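PDB 6HFZ: GDSL-like protein, which acts as a two-domain esterase on acetylated mannans, removing their acetyl groups, and may also act on acetylated xylan. Local coordinates for residues K6-N9 / G10-N13; Y55-H58 / V59-W63; A151-M154 / H155-A159. One frame throughout, in Å; residues are numbered along the deposited sequence.

Interaction 1: residues K6-N9 / G10-N13; sequences KYEN and GIAN
Gly10 and Ile11 fold back on Tyr7 and Glu8 as a short 3-10 turn leads into the first strand. Two backbone hydrogen bonds of the i to i+3 kind make the turn: Gly10 N reaches Tyr7 O at 2.9 Å, and Ile11 N reaches Glu8 O at 3.2 Å, the second with the straighter N-H (168°). One step earlier, Asn9 N bonds to Lys6 O at 3.1 Å, which gives three successive bonds of the same tight winding.

The side-chain contacts are few and loose. Glu8 and Ile11 lie side by side and point the same way, with Glu8 OE1 4.1 Å from Ile11 CD1. Glu8 CG stands anti to its own carbonyl carbon (chi1 -78°), and a second bend at chi2 curls the carboxylate over beside the isoleucine. The charge itself is answered elsewhere: OE2 forms a salt bridge with Lys212 and a hydrogen bond with Tyr208. From Ile11, CB lies 3.8 Å from Glu8 O, a plain van der Waals touch.

The turn packs at the surface against helix 196-215. The Tyr7 hydroxyl bonds to Ser204 while its ring meets that of Tyr208, and Ile11 rests on Phe209. At the end of the turn Gly10 pairs with Ser168 through the backbone, and further on Ala12 and Asn13 both face Ala166 in a classic beta bulge, so the turn delivers the chain into strand 11-13, at one edge of the sheet and antiparallel to strand 166-168.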
# COMPACT_ATOMS: atom_id res chain seq x y z
N LYS A 6 7.38 24.71 -9.53
CA LYS A 6 7.93 25.36 -8.35
C LYS A 6 8.38 24.28 -7.38
O LYS A 6 7.60 23.85 -6.57
CB LYS A 6 6.88 26.28 -7.72
CG LYS A 6 6.32 27.27 -8.74
CD LYS A 6 5.50 28.39 -8.16
CE LYS A 6 4.41 28.86 -9.11
NZ LYS A 6 4.89 29.06 -10.50
N TYR A 7 9.65 23.85 -7.48
CA TYR A 7 10.13 22.62 -6.81
C TYR A 7 10.09 22.77 -5.28
O TYR A 7 9.76 21.83 -4.55
CB TYR A 7 11.51 22.24 -7.33
CG TYR A 7 11.41 21.44 -8.59
CD1 TYR A 7 11.15 20.09 -8.54
CD2 TYR A 7 11.41 22.04 -9.84
CE1 TYR A 7 11.02 19.33 -9.68
CE2 TYR A 7 11.26 21.28 -11.01
CZ TYR A 7 11.04 19.92 -10.92
OH TYR A 7 10.90 19.16 -12.04
N GLU A 8 10.38 23.97 -4.77
CA GLU A 8 10.30 24.18 -3.28
C GLU A 8 8.89 23.84 -2.73
O GLU A 8 8.73 23.39 -1.58
CB GLU A 8 10.70 25.62 -2.95
CG GLU A 8 12.20 25.83 -2.98
CD GLU A 8 12.91 25.16 -1.81
OE1 GLU A 8 12.40 25.26 -0.68
OE2 GLU A 8 13.94 24.52 -2.04
N ASN A 9 7.85 24.09 -3.53
CA ASN A 9 6.47 23.85 -3.10
C ASN A 9 6.18 22.34 -2.99
O ASN A 9 5.12 21.97 -2.47
CB ASN A 9 5.43 24.52 -3.99
CG ASN A 9 5.46 26.03 -3.87
OD1 ASN A 9 6.00 26.57 -2.90
ND2 ASN A 9 4.86 26.72 -4.82
N GLY A 10 7.12 21.52 -3.45
CA GLY A 10 7.02 20.05 -3.34
C GLY A 10 7.32 19.55 -1.92
O GLY A 10 6.99 18.42 -1.59
N ILE A 11 7.99 20.36 -1.09
CA ILE A 11 8.36 19.90 0.25
C ILE A 11 7.19 20.16 1.19
O ILE A 11 6.99 21.26 1.65
CB ILE A 11 9.68 20.53 0.73
CG1 ILE A 11 10.80 20.29 -0.28
CG2 ILE A 11 10.05 20.05 2.14
CD1 ILE A 11 11.95 21.26 -0.19
N ALA A 12 6.39 19.12 1.44
CA ALA A 12 5.21 19.17 2.20
C ALA A 12 5.57 19.16 3.69
O ALA A 12 4.80 19.70 4.48
CB ALA A 12 4.32 17.98 1.88
N ASN A 13 6.66 18.48 4.03
CA ASN A 13 7.18 18.46 5.40
C ASN A 13 8.69 18.22 5.32
O ASN A 13 9.16 17.28 4.73
CB ASN A 13 6.50 17.40 6.29
CG ASN A 13 6.69 17.68 7.77
OD1 ASN A 13 6.50 18.81 8.22
ND2 ASN A 13 7.08 16.69 8.56

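Interaction 2: residues Y55-H58 / V59-W63; sequences YAYH and VYEWW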
# COMPACT_ATOMS: atom_id res chain seq x y z
N TYR A 55 8.91 6.05 -11.52
CA TYR A 55 9.51 7.04 -10.61
C TYR A 55 10.47 6.29 -9.67
O TYR A 55 11.51 6.81 -9.32
CB TYR A 55 8.45 7.88 -9.88
CG TYR A 55 7.97 7.30 -8.58
CD1 TYR A 55 8.74 7.39 -7.45
CD2 TYR A 55 6.73 6.68 -8.47
CE1 TYR A 55 8.35 6.83 -6.25
CE2 TYR A 55 6.31 6.13 -7.27
CZ TYR A 55 7.15 6.17 -6.17
OH TYR A 55 6.79 5.55 -5.00
N ALA A 56 10.07 5.09 -9.20
CA ALA A 56 10.83 4.34 -8.22
C ALA A 56 12.23 4.01 -8.75
O ALA A 56 13.21 4.23 -8.07
CB ALA A 56 10.08 3.09 -7.76
N TYR A 57 12.30 3.59 -10.01
CA TYR A 57 13.60 3.23 -10.59
C TYR A 57 14.42 4.51 -10.82
O TYR A 57 15.64 4.51 -10.63
CB TYR A 57 13.38 2.36 -11.81
CG TYR A 57 14.59 1.54 -12.15
CD1 TYR A 57 14.84 0.32 -11.56
CD2 TYR A 57 15.53 2.05 -13.03
CE1 TYR A 57 15.98 -0.41 -11.85
CE2 TYR A 57 16.69 1.35 -13.31
CZ TYR A 57 16.91 0.12 -12.73
OH TYR A 57 18.04 -0.57 -13.09
N HIS A 58 13.75 5.62 -11.16
CA HIS A 58 14.44 6.90 -11.30
C HIS A 58 15.08 7.32 -9.98
O HIS A 58 16.21 7.83 -9.94
CB HIS A 58 13.54 8.01 -11.85
CG HIS A 58 13.21 7.97 -13.31
ND1 HIS A 58 14.17 7.96 -14.33
CD2 HIS A 58 12.03 8.06 -13.95
CE1 HIS A 58 13.56 8.01 -15.51
NE2 HIS A 58 12.25 8.10 -15.31
N VAL A 59 14.37 7.12 -8.85
CA VAL A 59 14.93 7.48 -7.58
C VAL A 59 16.10 6.53 -7.27
O VAL A 59 17.09 6.94 -6.65
CB VAL A 59 13.85 7.42 -6.49
CG1 VAL A 59 14.41 7.44 -5.09
CG2 VAL A 59 12.83 8.51 -6.70
N TYR A 60 15.93 5.24 -7.61
CA TYR A 60 16.99 4.24 -7.39
C TYR A 60 18.24 4.69 -8.17
O TYR A 60 19.37 4.67 -7.65
CB TYR A 60 16.46 2.85 -7.75
CG TYR A 60 17.51 1.77 -7.80
CD1 TYR A 60 18.15 1.32 -6.66
CD2 TYR A 60 17.84 1.20 -9.01
CE1 TYR A 60 19.11 0.31 -6.72
CE2 TYR A 60 18.81 0.21 -9.09
CZ TYR A 60 19.43 -0.23 -7.94
OH TYR A 60 20.37 -1.22 -8.07
N GLU A 61 18.03 5.12 -9.41
CA GLU A 61 19.14 5.59 -10.27
C GLU A 61 19.79 6.83 -9.64
O GLU A 61 21.02 6.98 -9.74
CB GLU A 61 18.68 5.80 -11.71
CG GLU A 61 18.46 4.48 -12.43
CD GLU A 61 18.31 4.53 -13.93
OE1 GLU A 61 17.60 5.41 -14.42
OE2 GLU A 61 18.88 3.64 -14.61
N TRP A 62 19.00 7.72 -9.01
CA TRP A 62 19.56 8.85 -8.27
C TRP A 62 20.59 8.40 -7.23
O TRP A 62 21.67 8.98 -7.18
CB TRP A 62 18.50 9.77 -7.63
CG TRP A 62 19.06 10.96 -6.92
CD1 TRP A 62 19.26 12.20 -7.44
CD2 TRP A 62 19.50 11.03 -5.55
NE1 TRP A 62 19.80 13.03 -6.50
CE2 TRP A 62 19.99 12.33 -5.33
CE3 TRP A 62 19.58 10.11 -4.50
CZ2 TRP A 62 20.47 12.74 -4.10
CZ3 TRP A 62 20.06 10.52 -3.29
CH2 TRP A 62 20.54 11.81 -3.10
N TRP A 63 20.25 7.42 -6.38
CA TRP A 63 21.19 6.92 -5.37
C TRP A 63 22.49 6.42 -6.05
O TRP A 63 23.59 6.84 -5.66
CB TRP A 63 20.53 5.83 -4.50
CG TRP A 63 19.53 6.36 -3.52
CD1 TRP A 63 18.16 6.45 -3.67
CD2 TRP A 63 19.81 6.89 -2.23
NE1 TRP A 63 17.60 7.00 -2.55
CE2 TRP A 63 18.58 7.27 -1.65
CE3 TRP A 63 20.99 7.06 -1.50
CZ2 TRP A 63 18.51 7.83 -0.37
CZ3 TRP A 63 20.92 7.62 -0.25
CH2 TRP A 63 19.70 8.00 0.31
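Successive turns of one alpha helix, 55-66, meet here through backbone bonds and a row of aromatic side chains, at a partly buried site where the helix packs on the central sheet and touches helix 196-215. The backbone supplies four regular i to i+4 bonds, among them Val59 N to Tyr55 O at 2.9 Å and Glu61 N to Tyr57 O at 2.8 Å.

Tyr57 carries most of the side-chain contact. Its CG lies anti to the backbone N (chi1 -158°), which swings the ring along the helix until it runs beside Tyr60, both pointing the same way. The two planes meet obliquely at 57°, with centroids 5.3 Å apart; Tyr60 CD2 sits over the rim of one Tyr57 face, 3.8 Å from CE1. Glu61 takes the ring's edge: its carboxylate, turned 54° from the ring, brings OE2 to 3.4 Å from Tyr57 CE2, where the ring's C-H groups would probably suit a negative oxygen. Glu61 CG also lies 3.3 Å from Tyr57 O. At the other side of the helix, Val59 CG2 reaches the edge of the Tyr55 ring, 4.3 Å from CD1.

The tyrosines tie the helix to its surroundings: Tyr60 OH bonds to Phe72 O, Tyr57 meets Tyr74 edge-to-face, and Tyr55 OH bonds to Thr43 while its ring touches Ile104. Helix 55-66 lies on the crossover between the adjacent parallel strands 32-39 and 71-78, a right-handed beta-alpha-beta connection typical of the three-layer alpha/beta/alpha fold of SGNH hydrolases.

Interaction 3: residues A151-M154 / H155-A159; sequences AQLM and HGRIA
Met154, a selenomethionine here, and Arg157 run side by side along helix 152-161 and point the same way. Two bends, at chi2 and chi3, bring the selenium to 3.6 Å from Arg157 NH1; the modelled approach of the terminal methyl is closer than packing allows and is doubtful in detail. Arg157 reaches out with an extended chain, its CG 3.3 Å from Leu153 O, and the guanidinium spreads over Leu153, whose CG lies near the rim of one face, 4.1 Å from CZ. Replacing Arg157 by an alanine is likely to leave Leu153 and the selenomethionine without the guanidinium that lies against both, opening a gap beside them.

His155 leaves the helix on a different side, toward the interior. Its CG stands anti to the carbonyl carbon (chi1 -65°), which lays the ring under Ala151 O, 3.5 Å from CG. The same oxygen takes the backbone bond from His155 N at 3.0 Å, nearly straight at 172°. Outside the helix, ND1 bonds to Ser108, NE2 to Asp111, and the ring stacks on Tyr121.

Within this contact the guanidinium meets leucine and selenomethionine rather than an acid, whereas the buried imidazole has polar partners at both nitrogens, which probably fix its rotation.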
# COMPACT_ATOMS: atom_id res chain seq x y z
N ALA A 151 -5.19 12.03 -0.41
CA ALA A 151 -5.42 11.79 0.98
C ALA A 151 -4.29 12.40 1.83
O ALA A 151 -4.09 12.04 2.96
CB ALA A 151 -5.59 10.30 1.22
N GLN A 152 -3.60 13.41 1.29
CA GLN A 152 -2.48 14.04 1.98
C GLN A 152 -2.95 14.79 3.24
O GLN A 152 -2.13 14.99 4.15
CB GLN A 152 -1.75 14.97 1.01
CG GLN A 152 -0.54 15.70 1.57
CD GLN A 152 0.09 16.56 0.51
OE1 GLN A 152 -0.06 16.32 -0.70
NE2 GLN A 152 0.83 17.58 0.94
N LEU A 153 -4.23 15.17 3.36
CA LEU A 153 -4.68 15.81 4.58
C LEU A 153 -4.46 14.83 5.75
O LEU A 153 -3.99 15.21 6.82
CB LEU A 153 -6.15 16.18 4.51
CG LEU A 153 -6.69 16.86 5.76
CD1 LEU A 153 -6.13 18.26 5.91
CD2 LEU A 153 -8.20 16.89 5.78
N MSE A 154 -4.85 13.58 5.53
CA MSE A 154 -4.70 12.54 6.55
C MSE A 154 -3.25 12.14 6.71
O MSE A 154 -2.72 12.05 7.82
CB MSE A 154 -5.56 11.28 6.29
CG MSE A 154 -7.04 11.51 6.15
SE MSE A 154 -7.83 12.18 7.83
CE MSE A 154 -7.94 14.02 7.15
N HIS A 155 -2.59 11.86 5.58
CA HIS A 155 -1.23 11.36 5.62
C HIS A 155 -0.24 12.39 6.20
O HIS A 155 0.76 12.04 6.87
CB HIS A 155 -0.84 10.85 4.25
CG HIS A 155 -1.65 9.67 3.84
ND1 HIS A 155 -1.64 9.19 2.53
CD2 HIS A 155 -2.45 8.84 4.54
CE1 HIS A 155 -2.45 8.14 2.47
NE2 HIS A 155 -2.92 7.87 3.69
N GLY A 156 -0.49 13.66 5.88
CA GLY A 156 0.35 14.76 6.33
C GLY A 156 0.30 14.95 7.84
O GLY A 156 1.29 15.41 8.44
N ARG A 157 -0.85 14.67 8.45
CA ARG A 157 -0.98 14.73 9.91
C ARG A 157 -0.05 13.71 10.54
O ARG A 157 0.55 13.98 11.61
CB ARG A 157 -2.41 14.47 10.37
CG ARG A 157 -3.37 15.59 9.99
CD ARG A 157 -4.81 15.19 10.23
NE ARG A 157 -5.70 16.35 10.13
CZ ARG A 157 -7.00 16.30 9.85
NH1 ARG A 157 -7.65 15.14 9.85
NH2 ARG A 157 -7.65 17.41 9.54
N ILE A 158 0.08 12.55 9.90
CA ILE A 158 1.03 11.52 10.36
C ILE A 158 2.47 11.97 10.09
O ILE A 158 3.34 11.76 10.96
CB ILE A 158 0.73 10.15 9.72
CG1 ILE A 158 -0.69 9.69 10.07
CG2 ILE A 158 1.79 9.12 10.09
CD1 ILE A 158 -1.06 9.80 11.56
N ALA A 159 2.74 12.56 8.93
CA ALA A 159 4.04 13.08 8.63
C ALA A 159 4.52 14.04 9.73
O ALA A 159 5.67 13.93 10.16
CB ALA A 159 4.04 13.79 7.30

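Interactions 1 and 3 touch, their centres 15 Å apart: Ala12 CB packs 3.6 Å from Gln152 NE2, and Asn13 ND2 lies 3.5 Å from Ala159 O. Strand 166-168 also joins them, pairing with strand 11-13 and following helix 152-161 in the chain. Interaction 2 touches neither; its nearest atoms are about 11 Å from interaction 1 and about 12 Å from interaction 3, but helix 196-215 receives side chains from both 6-13 and 55-63. Ser41, His193 and Asp190 are placed as in a Ser-His-Asp triad and probably form the active site. Interaction 2 reaches the helix begun by Ser41 through Thr43; interaction 3 holds Ser108 and Asp111, which flank what is probably the family's oxyanion-hole asparagine.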